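Ferulic acid decarboxylase 1 (Candida dubliniensis, PDB 4ZAD) probably catalyses the reversible, prenylated-FMN-dependent decarboxylation of aromatic acrylic acids such as ferulic, p-coumaric and cinnamic acid to the corresponding vinyl compounds. Local coordinates at residues A[353-358]-A[380-385]. Residues are numbered along the deposited sequence; the frame is centred on the assembly and turned at random.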
loop_
_atom_site.group_PDB
_atom_site.type_symbol
_atom_site.label_atom_id
_atom_site.label_comp_id
_atom_site.label_asym_id
_atom_site.label_seq_id
_atom_site.Cartn_x
_atom_site.Cartn_y
_atom_site.Cartn_z
ATOM N N SER A 353 -4.878 13.838 23.832
ATOM C CA SER A 353 -5.532 14.972 23.166
ATOM C C SER A 353 -4.635 16.127 22.826
ATOM O O SER A 353 -5.011 16.938 22.005
ATOM C CB SER A 353 -6.691 15.516 23.983
ATOM O OG SER A 353 -6.272 15.989 25.267
ATOM N N LYS A 354 -3.465 16.222 23.444
ATOM C CA LYS A 354 -2.519 17.310 23.139
ATOM C C LYS A 354 -1.709 17.055 21.863
ATOM O O LYS A 354 -1.273 18.007 21.196
ATOM C CB LYS A 354 -1.518 17.507 24.296
ATOM C CG LYS A 354 -2.081 17.973 25.662
ATOM C CD LYS A 354 -0.902 18.389 26.591
ATOM C CE LYS A 354 -0.935 17.803 28.031
ATOM N NZ LYS A 354 0.443 17.344 28.509
ATOM N N ILE A 355 -1.474 15.772 21.559
ATOM C CA ILE A 355 -0.571 15.354 20.484
ATOM C C ILE A 355 -1.215 14.671 19.296
ATOM O O ILE A 355 -0.624 14.663 18.232
ATOM C CB ILE A 355 0.519 14.365 20.986
ATOM C CG1 ILE A 355 -0.112 13.105 21.577
ATOM C CG2 ILE A 355 1.482 15.050 21.964
ATOM C CD1 ILE A 355 0.900 12.100 22.049
ATOM N N VAL A 356 -2.399 14.081 19.463
ATOM C CA VAL A 356 -3.017 13.316 18.375
ATOM C C VAL A 356 -3.870 14.199 17.517
ATOM O O VAL A 356 -4.911 14.683 17.966
ATOM C CB VAL A 356 -3.920 12.177 18.867
ATOM C CG1 VAL A 356 -4.681 11.549 17.662
ATOM C CG2 VAL A 356 -3.130 11.146 19.619
ATOM N N GLU A 357 -3.484 14.351 16.254
ATOM C CA GLU A 357 -4.219 15.226 15.339
ATOM C C GLU A 357 -5.404 14.565 14.670
ATOM O O GLU A 357 -6.400 15.222 14.378
ATOM C CB GLU A 357 -3.291 15.768 14.267
ATOM C CG GLU A 357 -2.533 17.022 14.733
ATOM C CD GLU A 357 -1.556 17.548 13.680
ATOM O OE1 GLU A 357 -1.907 17.534 12.473
ATOM O OE2 GLU A 357 -0.437 17.970 14.063
ATOM N N ASP A 358 -5.286 13.265 14.411
ATOM C CA ASP A 358 -6.242 12.517 13.587
ATOM C C ASP A 358 -5.906 11.042 13.683
ATOM O O ASP A 358 -4.772 10.683 13.986
ATOM C CB ASP A 358 -6.168 12.964 12.127
ATOM C CG ASP A 358 -7.189 14.038 11.763
ATOM O OD1 ASP A 358 -8.252 14.161 12.422
ATOM O OD2 ASP A 358 -6.928 14.762 10.785
ATOM N N VAL A 380 7.394 16.870 21.547
ATOM C CA VAL A 380 8.624 17.221 22.277
ATOM C C VAL A 380 8.314 17.671 23.723
ATOM O O VAL A 380 8.973 17.222 24.676
ATOM C CB VAL A 380 9.443 18.293 21.541
ATOM C CG1 VAL A 380 10.704 18.607 22.313
ATOM C CG2 VAL A 380 9.749 17.808 20.112
ATOM N N LYS A 381 7.299 18.515 23.873
ATOM C CA LYS A 381 6.926 19.018 25.183
ATOM C C LYS A 381 6.717 17.890 26.216
ATOM O O LYS A 381 7.114 18.029 27.384
ATOM C CB LYS A 381 5.681 19.886 25.089
ATOM C CG LYS A 381 5.896 21.191 24.295
ATOM C CD LYS A 381 4.567 21.995 24.061
ATOM C CE LYS A 381 4.751 23.035 22.911
ATOM N NZ LYS A 381 3.590 23.988 22.696
ATOM N N LEU A 382 6.127 16.777 25.787
ATOM C CA LEU A 382 5.876 15.622 26.651
ATOM C C LEU A 382 7.131 14.971 27.195
ATOM O O LEU A 382 7.069 14.258 28.194
ATOM C CB LEU A 382 5.087 14.543 25.893
ATOM C CG LEU A 382 3.635 14.816 25.544
ATOM C CD1 LEU A 382 3.021 13.568 24.888
ATOM C CD2 LEU A 382 2.922 15.160 26.817
ATOM N N LYS A 383 8.263 15.190 26.537
ATOM C CA LYS A 383 9.541 14.662 27.016
ATOM C C LYS A 383 9.391 13.156 27.212
ATOM O O LYS A 383 9.554 12.622 28.315
ATOM C CB LYS A 383 10.020 15.390 28.304
ATOM C CG LYS A 383 10.871 16.671 28.014
ATOM C CD LYS A 383 11.003 17.618 29.252
ATOM C CE LYS A 383 10.022 18.836 29.173
ATOM N NZ LYS A 383 9.664 19.546 30.485
ATOM N N THR A 384 9.064 12.472 26.124
ATOM C CA THR A 384 8.817 11.047 26.184
ATOM C C THR A 384 9.719 10.317 25.173
ATOM O O THR A 384 10.649 10.907 24.621
ATOM C CB THR A 384 7.314 10.724 25.934
ATOM O OG1 THR A 384 7.028 9.399 26.398
ATOM C CG2 THR A 384 6.957 10.860 24.420
ATOM N N ASN A 385 9.440 9.026 24.974
ATOM C CA ASN A 385 10.139 8.211 23.980
ATOM C C ASN A 385 9.211 7.180 23.274
ATOM O O ASN A 385 8.041 7.032 23.618
ATOM C CB ASN A 385 11.388 7.557 24.601
ATOM C CG ASN A 385 11.066 6.503 25.628
ATOM O OD1 ASN A 385 10.030 5.876 25.585
ATOM N ND2 ASN A 385 11.997 6.266 26.541
#
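At one margin of the mixed sheet in the C-terminal domain, the short helix that leads into outermost strand 356-360 meets the C-terminal region of helix 376-381 through three side chains, Lys354, Ile355 and Leu382. The two backbones stand well apart, with the CA atoms of Ile355 and Leu382 8.9 Å from each other, and the interval is bridged by side chains alone. Leu382 reaches across with a forked tip, and each branch finds a different neighbour. Its CD1 branch rests on Ile355, 3.6 Å from CG2 of that residue, and the same methyl touches the end of the longer isoleucine branch, Ile355 CD1 lying 3.8 Å from Leu382 CD1. Two isoleucine methyls thus press on one leucine methyl from the same side, the side chains running at about a right angle. A chi1 of 60° sets Ile355 CG1 between its own backbone N and carbonyl carbon, while the outer chi2 is extended, and in this conformation CG2 and CD1 both face the leucine. The other branch, Leu382 CD2, lies 3.7 Å from NZ of Lys354, whose chain is bent at chi3 and chi4. This is van der Waals contact at the exposed border of a small apolar patch whose buried member is Ile355. Beyond Leu382, Lys383 leaves the helix with positive phi, and Asn385 caps helix 386-399 by bonding Glu388 N through OD1. Ile355 also touches Glu378 of helix 376-381 and shares backbone hydrogen bonding with Asn375, while Val356 packs against Val372 and Ile374 of antiparallel strand 369-374.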